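Local coordinates for protein inositol 2-dehydrogenase/D-chiro-inositol 3-dehydrogenase (Lactobacillus casei, PDB 4MIY) that oxidises myo-inositol and D-chiro-inositol to their keto derivatives, using NAD as the hydride acceptor, at residues A[69-74]-A[92-97]; A[190-195]-A[327-332]; A[172-177]-A[226-231]. All coordinates share one frame; numbering follows the deposited sequence.

Interaction 1: residues A[69-74]-A[92-97]. With NAD (nicotinamide-adenine-dinucleotide), chain E.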
loop_
_atom_site.group_PDB
_atom_site.type_symbol
_atom_site.label_atom_id
_atom_site.label_comp_id
_atom_site.label_asym_id
_atom_site.label_seq_id
_atom_site.Cartn_x
_atom_site.Cartn_y
_atom_site.Cartn_z
ATOM N N ALA A 69 -8.108 28.712 -34.116
ATOM C CA ALA A 69 -7.294 27.537 -33.951
ATOM C C ALA A 69 -7.907 26.327 -34.632
ATOM O O ALA A 69 -9.078 26.208 -34.742
ATOM C CB ALA A 69 -7.092 27.235 -32.474
ATOM N N VAL A 70 -7.028 25.452 -35.067
ATOM C CA VAL A 70 -7.427 24.193 -35.639
ATOM C C VAL A 70 -6.916 22.991 -34.848
ATOM O O VAL A 70 -5.835 23.006 -34.367
ATOM C CB VAL A 70 -7.044 24.084 -37.139
ATOM C CG1 VAL A 70 -7.732 25.172 -37.915
ATOM C CG2 VAL A 70 -5.590 24.180 -37.341
ATOM N N PHE A 71 -7.760 21.992 -34.731
ATOM C CA PHE A 71 -7.376 20.704 -34.186
ATOM C C PHE A 71 -7.251 19.704 -35.319
ATOM O O PHE A 71 -8.157 19.537 -36.059
ATOM C CB PHE A 71 -8.415 20.215 -33.181
ATOM C CG PHE A 71 -8.257 20.796 -31.813
ATOM C CD1 PHE A 71 -8.333 22.128 -31.614
ATOM C CD2 PHE A 71 -8.041 19.997 -30.743
ATOM C CE1 PHE A 71 -8.205 22.638 -30.372
ATOM C CE2 PHE A 71 -7.879 20.522 -29.534
ATOM C CZ PHE A 71 -7.979 21.830 -29.346
ATOM N N VAL A 72 -6.098 19.090 -35.452
ATOM C CA VAL A 72 -5.887 18.105 -36.504
ATOM C C VAL A 72 -5.946 16.723 -35.910
ATOM O O VAL A 72 -5.074 16.334 -35.184
ATOM C CB VAL A 72 -4.574 18.264 -37.166
ATOM C CG1 VAL A 72 -4.473 17.343 -38.341
ATOM C CG2 VAL A 72 -4.303 19.697 -37.548
ATOM N N VAL A 73 -7.003 16.022 -36.226
ATOM C CA VAL A 73 -7.305 14.745 -35.619
ATOM C C VAL A 73 -7.666 13.666 -36.640
ATOM O O VAL A 73 -8.473 12.837 -36.395
ATOM C CB VAL A 73 -8.431 14.877 -34.571
ATOM C CG1 VAL A 73 -8.285 13.816 -33.495
ATOM C CG2 VAL A 73 -8.430 16.252 -33.920
ATOM N N SER A 74 -7.024 13.742 -37.785
ATOM C CA SER A 74 -7.242 12.834 -38.900
ATOM C C SER A 74 -6.319 11.631 -38.744
ATOM O O SER A 74 -5.692 11.491 -37.729
ATOM C CB SER A 74 -6.979 13.587 -40.187
ATOM O OG SER A 74 -5.728 14.177 -40.214
ATOM N N PHE A 92 -3.418 29.104 -34.752
ATOM C CA PHE A 92 -2.842 28.170 -33.823
ATOM C C PHE A 92 -3.236 26.741 -34.225
ATOM O O PHE A 92 -4.270 26.514 -34.771
ATOM C CB PHE A 92 -3.335 28.506 -32.411
ATOM C CG PHE A 92 -2.759 29.780 -31.856
ATOM C CD1 PHE A 92 -1.577 29.775 -31.187
ATOM C CD2 PHE A 92 -3.412 30.964 -31.995
ATOM C CE1 PHE A 92 -1.073 30.930 -30.649
ATOM C CE2 PHE A 92 -2.916 32.073 -31.477
ATOM C CZ PHE A 92 -1.738 32.077 -30.812
ATOM N N ILE A 93 -2.362 25.800 -33.922
ATOM C CA ILE A 93 -2.506 24.435 -34.378
ATOM C C ILE A 93 -2.250 23.438 -33.223
ATOM O O ILE A 93 -1.184 23.415 -32.643
ATOM C CB ILE A 93 -1.488 24.146 -35.472
ATOM C CG1 ILE A 93 -1.673 25.092 -36.656
ATOM C CG2 ILE A 93 -1.587 22.714 -35.923
ATOM C CD1 ILE A 93 -0.432 25.217 -37.460
ATOM N N PHE A 94 -3.282 22.661 -32.932
ATOM C CA PHE A 94 -3.196 21.495 -32.069
ATOM C C PHE A 94 -3.313 20.270 -32.953
ATOM O O PHE A 94 -4.322 20.020 -33.511
ATOM C CB PHE A 94 -4.315 21.493 -31.027
ATOM C CG PHE A 94 -4.204 20.379 -30.009
ATOM C CD1 PHE A 94 -4.714 19.143 -30.279
ATOM C CD2 PHE A 94 -3.574 20.582 -28.809
ATOM C CE1 PHE A 94 -4.614 18.140 -29.376
ATOM C CE2 PHE A 94 -3.461 19.566 -27.908
ATOM C CZ PHE A 94 -3.978 18.359 -28.188
ATOM N N THR A 95 -2.229 19.542 -33.060
ATOM C CA THR A 95 -2.261 18.290 -33.772
ATOM C C THR A 95 -2.132 17.135 -32.803
ATOM O O THR A 95 -1.311 17.156 -31.936
ATOM C CB THR A 95 -1.202 18.206 -34.886
ATOM O OG1 THR A 95 -1.363 17.004 -35.610
ATOM C CG2 THR A 95 0.139 18.277 -34.354
ATOM N N GLU A 96 -2.997 16.162 -32.958
ATOM C CA GLU A 96 -2.747 14.915 -32.292
ATOM C C GLU A 96 -1.418 14.316 -32.735
ATOM O O GLU A 96 -0.902 14.640 -33.769
ATOM C CB GLU A 96 -3.897 13.937 -32.487
ATOM C CG GLU A 96 -4.975 14.024 -31.420
ATOM C CD GLU A 96 -4.436 13.780 -30.014
ATOM O OE1 GLU A 96 -3.379 13.184 -29.882
ATOM O OE2 GLU A 96 -5.072 14.198 -29.078
ATOM N N LYS A 97 -0.883 13.433 -31.910
ATOM C CA LYS A 97 0.222 12.609 -32.292
ATOM C C LYS A 97 -0.184 11.739 -33.457
ATOM O O LYS A 97 -1.308 11.377 -33.552
ATOM C CB LYS A 97 0.634 11.708 -31.137
ATOM C CG LYS A 97 -0.527 11.125 -30.446
ATOM C CD LYS A 97 -0.468 9.657 -30.264
ATOM C CE LYS A 97 -0.217 8.930 -31.515
ATOM N NZ LYS A 97 -0.870 7.608 -31.430
HETATM P PA NAD E . -10.376 7.492 -36.513
HETATM O O1A NAD E . -10.034 6.656 -37.646
HETATM O O2A NAD E . -11.490 7.246 -35.722
HETATM O O5B NAD E . -10.746 8.960 -36.979
HETATM C C5B NAD E . -10.025 9.693 -37.883
HETATM C C4B NAD E . -10.985 10.548 -38.721
HETATM O O4B NAD E . -10.187 11.239 -39.643
HETATM C C3B NAD E . -11.911 9.762 -39.639
HETATM O O3B NAD E . -13.190 10.230 -39.512
HETATM C C2B NAD E . -11.363 9.954 -41.026
HETATM O O2B NAD E . -12.359 9.913 -42.020
HETATM C C1B NAD E . -10.799 11.321 -40.938
HETATM N N9A NAD E . -9.761 11.624 -41.897
HETATM C C8A NAD E . -8.812 10.861 -42.341
HETATM N N7A NAD E . -7.979 11.505 -43.149
HETATM C C5A NAD E . -8.417 12.746 -43.226
HETATM C C6A NAD E . -8.056 13.968 -43.917
HETATM N N6A NAD E . -7.010 14.071 -44.698
HETATM N N1A NAD E . -8.784 15.031 -43.667
HETATM C C2A NAD E . -9.817 15.023 -42.909
HETATM N N3A NAD E . -10.230 13.944 -42.280
HETATM C C4A NAD E . -9.570 12.809 -42.401
HETATM O O3 NAD E . -9.012 7.608 -35.724
HETATM P PN NAD E . -8.778 8.296 -34.257
HETATM O O1N NAD E . -8.705 7.235 -33.261
HETATM O O2N NAD E . -9.836 9.190 -33.966
HETATM O O5D NAD E . -7.362 8.859 -34.310
HETATM C C5D NAD E . -7.151 10.110 -34.917
HETATM C C4D NAD E . -5.824 10.678 -34.533
HETATM O O4D NAD E . -5.838 10.849 -33.127
HETATM C C3D NAD E . -4.710 9.751 -34.884
HETATM O O3D NAD E . -3.609 10.525 -35.245
HETATM C C2D NAD E . -4.492 9.054 -33.545
HETATM O O2D NAD E . -3.181 8.636 -33.513
HETATM C C1D NAD E . -4.739 10.173 -32.573
HETATM N N1N NAD E . -5.046 9.684 -31.229
HETATM C C2N NAD E . -4.302 10.074 -30.197
HETATM C C3N NAD E . -4.506 9.619 -28.911
HETATM C C7N NAD E . -3.646 10.103 -27.767
HETATM O O7N NAD E . -3.057 11.135 -27.816
HETATM N N7N NAD E . -3.629 9.357 -26.737
HETATM C C4N NAD E . -5.571 8.763 -28.693
HETATM C C5N NAD E . -6.322 8.395 -29.787
HETATM C C6N NAD E . -6.027 8.862 -31.040
#

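Interaction 2: residues A[190-195]-A[327-332]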
loop_
_atom_site.group_PDB
_atom_site.type_symbol
_atom_site.label_atom_id
_atom_site.label_comp_id
_atom_site.label_asym_id
_atom_site.label_seq_id
_atom_site.Cartn_x
_atom_site.Cartn_y
_atom_site.Cartn_z
ATOM N N THR A 190 20.316 8.901 -27.019
ATOM C CA THR A 190 21.461 8.510 -27.808
ATOM C C THR A 190 21.297 7.176 -28.503
ATOM O O THR A 190 22.037 6.875 -29.387
ATOM C CB THR A 190 22.706 8.505 -26.989
ATOM O OG1 THR A 190 22.551 7.671 -25.852
ATOM C CG2 THR A 190 23.046 9.908 -26.522
ATOM N N SER A 191 20.324 6.383 -28.088
ATOM C CA SER A 191 20.065 5.069 -28.685
ATOM C C SER A 191 18.750 4.442 -28.225
ATOM O O SER A 191 18.236 4.807 -27.216
ATOM C CB SER A 191 21.192 4.073 -28.438
ATOM O OG SER A 191 21.169 3.513 -27.150
ATOM N N ILE A 192 18.238 3.527 -29.037
ATOM C CA ILE A 192 17.097 2.705 -28.719
ATOM C C ILE A 192 17.283 1.276 -29.221
ATOM O O ILE A 192 17.814 1.072 -30.268
ATOM C CB ILE A 192 15.766 3.306 -29.210
ATOM C CG1 ILE A 192 14.563 2.598 -28.602
ATOM C CG2 ILE A 192 15.699 3.326 -30.701
ATOM C CD1 ILE A 192 13.326 3.390 -28.728
ATOM N N GLN A 193 16.874 0.302 -28.409
ATOM C CA GLN A 193 16.929 -1.115 -28.750
ATOM C C GLN A 193 15.647 -1.794 -28.327
ATOM O O GLN A 193 15.228 -1.652 -27.213
ATOM C CB GLN A 193 18.128 -1.794 -28.103
ATOM C CG GLN A 193 18.264 -3.253 -28.465
ATOM C CD GLN A 193 19.431 -3.962 -27.828
ATOM O OE1 GLN A 193 19.879 -3.628 -26.767
ATOM N NE2 GLN A 193 19.933 -4.952 -28.509
ATOM N N ILE A 194 15.010 -2.474 -29.265
ATOM C CA ILE A 194 13.829 -3.262 -29.035
ATOM C C ILE A 194 14.188 -4.737 -29.049
ATOM O O ILE A 194 14.748 -5.200 -29.983
ATOM C CB ILE A 194 12.839 -3.057 -30.140
ATOM C CG1 ILE A 194 12.553 -1.573 -30.292
ATOM C CG2 ILE A 194 11.598 -3.784 -29.842
ATOM C CD1 ILE A 194 11.781 -0.976 -29.164
ATOM N N THR A 195 13.879 -5.445 -27.983
ATOM C CA THR A 195 14.072 -6.868 -27.929
ATOM C C THR A 195 12.753 -7.596 -27.656
ATOM O O THR A 195 11.843 -7.047 -27.089
ATOM C CB THR A 195 15.070 -7.271 -26.859
ATOM O OG1 THR A 195 14.715 -6.674 -25.645
ATOM C CG2 THR A 195 16.415 -6.858 -27.200
ATOM N N VAL A 327 19.920 0.831 -32.257
ATOM C CA VAL A 327 20.006 1.905 -33.219
ATOM C C VAL A 327 20.358 3.250 -32.563
ATOM O O VAL A 327 19.723 3.660 -31.642
ATOM C CB VAL A 327 18.711 2.021 -33.985
ATOM C CG1 VAL A 327 18.779 3.152 -34.968
ATOM C CG2 VAL A 327 18.388 0.760 -34.672
ATOM N N LEU A 328 21.369 3.931 -33.078
ATOM C CA LEU A 328 21.776 5.190 -32.520
ATOM C C LEU A 328 20.847 6.311 -32.876
ATOM O O LEU A 328 20.225 6.294 -33.888
ATOM C CB LEU A 328 23.182 5.542 -32.923
ATOM C CG LEU A 328 24.268 4.584 -32.493
ATOM C CD1 LEU A 328 25.582 5.161 -32.841
ATOM C CD2 LEU A 328 24.259 4.273 -31.062
ATOM N N ILE A 329 20.769 7.270 -31.974
ATOM C CA ILE A 329 19.965 8.468 -32.122
ATOM C C ILE A 329 20.813 9.704 -31.834
ATOM O O ILE A 329 21.499 9.780 -30.862
ATOM C CB ILE A 329 18.792 8.475 -31.116
ATOM C CG1 ILE A 329 17.795 7.394 -31.436
ATOM C CG2 ILE A 329 18.093 9.797 -31.137
ATOM C CD1 ILE A 329 16.872 7.131 -30.298
ATOM N N ASN A 330 20.732 10.678 -32.719
ATOM C CA ASN A 330 21.501 11.893 -32.580
ATOM C C ASN A 330 20.617 13.029 -32.928
ATOM O O ASN A 330 20.416 13.308 -34.053
ATOM C CB ASN A 330 22.664 11.890 -33.553
ATOM C CG ASN A 330 23.537 13.059 -33.388
ATOM O OD1 ASN A 330 23.627 13.632 -32.307
ATOM N ND2 ASN A 330 24.222 13.429 -34.452
ATOM N N VAL A 331 20.082 13.681 -31.946
ATOM C CA VAL A 331 19.147 14.713 -32.260
ATOM C C VAL A 331 19.837 16.042 -32.170
ATOM O O VAL A 331 20.636 16.263 -31.276
ATOM C CB VAL A 331 17.989 14.667 -31.320
ATOM C CG1 VAL A 331 17.152 13.481 -31.663
ATOM C CG2 VAL A 331 18.489 14.559 -29.930
ATOM N N ALA A 332 19.535 16.908 -33.123
ATOM C CA ALA A 332 20.213 18.192 -33.188
ATOM C C ALA A 332 19.808 19.033 -32.027
ATOM O O ALA A 332 18.736 18.871 -31.480
ATOM C CB ALA A 332 19.927 18.904 -34.463
#

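Interaction 3: residues A[172-177]-A[226-231]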
loop_
_atom_site.group_PDB
_atom_site.type_symbol
_atom_site.label_atom_id
_atom_site.label_comp_id
_atom_site.label_asym_id
_atom_site.label_seq_id
_atom_site.Cartn_x
_atom_site.Cartn_y
_atom_site.Cartn_z
ATOM N N ASP A 172 1.865 3.775 -31.680
ATOM C CA ASP A 172 0.649 4.047 -30.951
ATOM C C ASP A 172 0.811 3.916 -29.423
ATOM O O ASP A 172 0.141 4.551 -28.680
ATOM C CB ASP A 172 -0.495 3.159 -31.433
ATOM C CG ASP A 172 -1.056 3.600 -32.777
ATOM O OD1 ASP A 172 -0.645 4.649 -33.278
ATOM O OD2 ASP A 172 -1.902 2.912 -33.314
ATOM N N THR A 173 1.741 3.081 -29.029
ATOM C CA THR A 173 1.892 2.686 -27.654
ATOM C C THR A 173 3.171 3.252 -27.019
ATOM O O THR A 173 3.098 4.137 -26.230
ATOM C CB THR A 173 1.756 1.169 -27.548
ATOM O OG1 THR A 173 0.488 0.779 -28.067
ATOM C CG2 THR A 173 1.849 0.708 -26.110
ATOM N N LEU A 174 4.332 2.785 -27.430
ATOM C CA LEU A 174 5.571 3.285 -26.867
ATOM C C LEU A 174 5.823 4.780 -27.106
ATOM O O LEU A 174 6.581 5.386 -26.437
ATOM C CB LEU A 174 6.768 2.450 -27.368
ATOM C CG LEU A 174 8.143 2.722 -26.776
ATOM C CD1 LEU A 174 8.237 2.386 -25.285
ATOM C CD2 LEU A 174 9.195 1.945 -27.543
ATOM N N ILE A 175 5.154 5.313 -28.088
ATOM C CA ILE A 175 5.332 6.699 -28.456
ATOM C C ILE A 175 5.135 7.631 -27.267
ATOM O O ILE A 175 5.757 8.634 -27.180
ATOM C CB ILE A 175 4.416 7.086 -29.649
ATOM C CG1 ILE A 175 4.859 8.409 -30.296
ATOM C CG2 ILE A 175 2.982 7.099 -29.253
ATOM C CD1 ILE A 175 6.103 8.309 -30.962
ATOM N N HIS A 176 4.268 7.236 -26.359
ATOM C CA HIS A 176 3.993 7.992 -25.167
ATOM C C HIS A 176 5.190 8.045 -24.227
ATOM O O HIS A 176 5.528 9.069 -23.733
ATOM C CB HIS A 176 2.739 7.461 -24.474
ATOM C CG HIS A 176 1.501 7.715 -25.252
ATOM N ND1 HIS A 176 0.969 8.967 -25.389
ATOM C CD2 HIS A 176 0.718 6.895 -25.978
ATOM C CE1 HIS A 176 -0.106 8.907 -26.143
ATOM N NE2 HIS A 176 -0.293 7.655 -26.495
ATOM N N GLU A 177 5.837 6.916 -24.055
ATOM C CA GLU A 177 7.053 6.875 -23.295
ATOM C C GLU A 177 8.180 7.590 -24.031
ATOM O O GLU A 177 9.006 8.204 -23.431
ATOM C CB GLU A 177 7.450 5.432 -22.992
ATOM C CG GLU A 177 6.658 4.733 -21.887
ATOM C CD GLU A 177 5.233 4.361 -22.245
ATOM O OE1 GLU A 177 4.944 4.136 -23.405
ATOM O OE2 GLU A 177 4.423 4.337 -21.333
ATOM N N VAL A 226 11.714 0.007 -20.772
ATOM C CA VAL A 226 10.273 -0.001 -20.887
ATOM C C VAL A 226 9.756 -1.380 -21.293
ATOM O O VAL A 226 10.234 -1.951 -22.212
ATOM C CB VAL A 226 9.756 1.017 -21.917
ATOM C CG1 VAL A 226 8.268 1.141 -21.836
ATOM C CG2 VAL A 226 10.337 2.338 -21.703
ATOM N N LEU A 227 8.798 -1.882 -20.534
ATOM C CA LEU A 227 8.020 -3.049 -20.892
ATOM C C LEU A 227 6.758 -2.629 -21.595
ATOM O O LEU A 227 5.969 -1.908 -21.052
ATOM C CB LEU A 227 7.641 -3.842 -19.647
ATOM C CG LEU A 227 6.644 -4.991 -19.831
ATOM C CD1 LEU A 227 7.212 -6.076 -20.743
ATOM C CD2 LEU A 227 6.297 -5.541 -18.500
ATOM N N VAL A 228 6.602 -3.084 -22.831
ATOM C CA VAL A 228 5.388 -2.878 -23.589
ATOM C C VAL A 228 4.668 -4.222 -23.674
ATOM O O VAL A 228 5.211 -5.151 -24.124
ATOM C CB VAL A 228 5.683 -2.320 -24.994
ATOM C CG1 VAL A 228 4.443 -2.277 -25.837
ATOM C CG2 VAL A 228 6.292 -0.971 -24.911
ATOM N N HIS A 229 3.458 -4.272 -23.167
ATOM C CA HIS A 229 2.707 -5.502 -23.076
ATOM C C HIS A 229 1.259 -5.212 -23.341
ATOM O O HIS A 229 0.565 -4.785 -22.491
ATOM C CB HIS A 229 2.872 -6.149 -21.691
ATOM C CG HIS A 229 2.357 -7.547 -21.605
ATOM N ND1 HIS A 229 2.228 -8.217 -20.422
ATOM C CD2 HIS A 229 1.933 -8.395 -22.563
ATOM C CE1 HIS A 229 1.747 -9.417 -20.653
ATOM N NE2 HIS A 229 1.571 -9.558 -21.944
ATOM N N VAL A 230 0.817 -5.492 -24.557
ATOM C CA VAL A 230 -0.477 -5.027 -25.029
ATOM C C VAL A 230 -1.585 -6.084 -25.100
ATOM O O VAL A 230 -2.695 -5.780 -25.421
ATOM C CB VAL A 230 -0.361 -4.265 -26.381
ATOM C CG1 VAL A 230 0.580 -3.109 -26.265
ATOM C CG2 VAL A 230 0.052 -5.180 -27.490
ATOM N N THR A 231 -1.246 -7.308 -24.750
ATOM C CA THR A 231 -2.213 -8.379 -24.610
ATOM C C THR A 231 -2.227 -8.953 -23.190
ATOM O O THR A 231 -2.475 -10.097 -22.983
ATOM C CB THR A 231 -1.979 -9.541 -25.623
ATOM O OG1 THR A 231 -0.730 -10.161 -25.379
ATOM C CG2 THR A 231 -1.992 -9.059 -27.035
#

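Interaction 1: residues A[69-74]-A[92-97]
Strands 69-72 and 92-95 are paired neighbours in the parallel sheet of the Rossmann domain, the two strands of a beta-alpha-beta unit whose crossover runs through helix 79-86. Four backbone bonds join them: V70 N to F92 O, F94 N to V70 O, V72 N to F94 O at 2.8 Å, and E96 N to V72 O. On one face of the sheet F71 and F94 pack as two nearly parallel rings slid well apart, their planes at 27°. F94 CB sits over the centre of the F71 ring, 3.8 Å from the centroid, a CH-pi contact. With CG anti to the backbone N (chi1 -174°) the F94 ring continues past that point, CD1 reaching F71 CD2 at 3.5 Å. An alanine in place of F71 would probably open a gap under F94, leaving F94 CB without the ring it sits over and the F94 ring freer to shift. The other face is mostly aliphatic: V70 CG2 lies 4.1 Å from I93 CG1, and V72 CB faces T95 OG1, which bonds to E96 O. At the C-terminal ends of the strands the chain reaches NAD. K97 O accepts a bond from O3D of the cofactor at 3.0 Å, while E96 OE2 is held by H17. An apolar, hydrogen-bonded base thus carries the polar groups at the strand ends to the nicotinamide half of the cofactor.

Interaction 2: residues A[190-195]-A[327-332]
S191 and I192 pair with L328 and V327 in an antiparallel ladder that adds a short edge strand, 327-328, to strand 189-195 of the C-terminal domain's mixed sheet. I192 and V327 form the hydrogen-bonded pair: I192 N donates to V327 O at 3.0 Å, and V327 N returns a bond to I192 O at 2.9 Å, both fairly straight. S191 and L328 form the next, non-hydrogen-bonded pair, where S191 CA comes within 3.3 Å of V327 O in a CA-H...O contact. A third bond, I329 N to T190 O, is just as short but strikes the carbonyl from above its plane, 66° out of it, as the chain leaves regular strand geometry. Side chains do less here than backbone. I329 points toward the partner strand, and with CG1 anti to its carbonyl carbon (chi1 -67°) the extended chain brings CD1 to 3.9 Å from S191 C and 4.0 Å from I192 CG2. On the S191 side of the sheet, L328 CD2 rests against S191 CB at 4.0 Å. The hydroxyls of T190 and S191 are taken up by T217 on strand 212-218, which flanks strand 189-195 away from the edge strand. Helix 304-323 backs the other face, with I192 against T313, A316 and A317, and V327 against A316.

Interaction 3: residues A[172-177]-A[226-231]
L174 and T173 on helix 168-185 pack against V226, V228 and V230, the helix running roughly antiparallel to strand 226-229, with their axes 9.6 Å apart and 156° between their directions. L174 is the side chain to trace. Its CB starts alongside the strand rather than pointing at it, and CG, anti to the backbone N (chi1 -174°), carries the branched end toward the strand, where CD1 makes the contact. It rests against two valines at once, 3.7 Å from V226 CG1 and 3.9 Å from V228 CG2. CD2 branches off toward strand 189-195, and the side chain also touches A214 on strand 212-218. The residue before it and one a turn later continue the apolar seam. T173 points its methyl, not its hydroxyl, at the strand: CG2 lies 4.0 Å from V228 CG1 and 4.0 Å from V230 CG1, while OG1 is bonded to Y164. E177 behaves likewise, laying its aliphatic CG 3.9 Å from V226 CG1; the chain, bent at chi2, gives its carboxylate to R127 (salt bridge) and H155 (hydrogen bond). No hydrogen bond crosses between the segments, so methyl and methylene packing alone joins them. V226 and V228 of the strand, and V230 just beyond its end, point toward the helix, whereas L227 and H229 face the other way, packing on I243 and G244 of the second subunit. This is consistent with the C-terminal alpha/beta domain of the Gfo/Idh/MocA family, where helices cover one sheet face and the other meets a partner subunit.

Overall arrangement
The three contacts divide between the two domains. Interaction 1 belongs to the Rossmann domain, while interactions 2 and 3 lie in the C-terminal alpha/beta domain and both reach its mixed sheet, their centres about 17 Å apart. There L174 CD2 touches I194 CD1 at 4.2 Å, linking helix 168-185 to the strand that follows it. Interactions 1 and 3 meet across the domain boundary beside NAD: K97 NZ faces D172 OD1 at 3.5 Å, a long, weak ion pair, and K97 CD lies 4.2 Å from H176 CE1. H176 itself touches the cofactor. Interaction 2, its nearest atoms about 15 Å from interaction 1, lies at the edge of that sheet formed, within this chain, by strand 327-328.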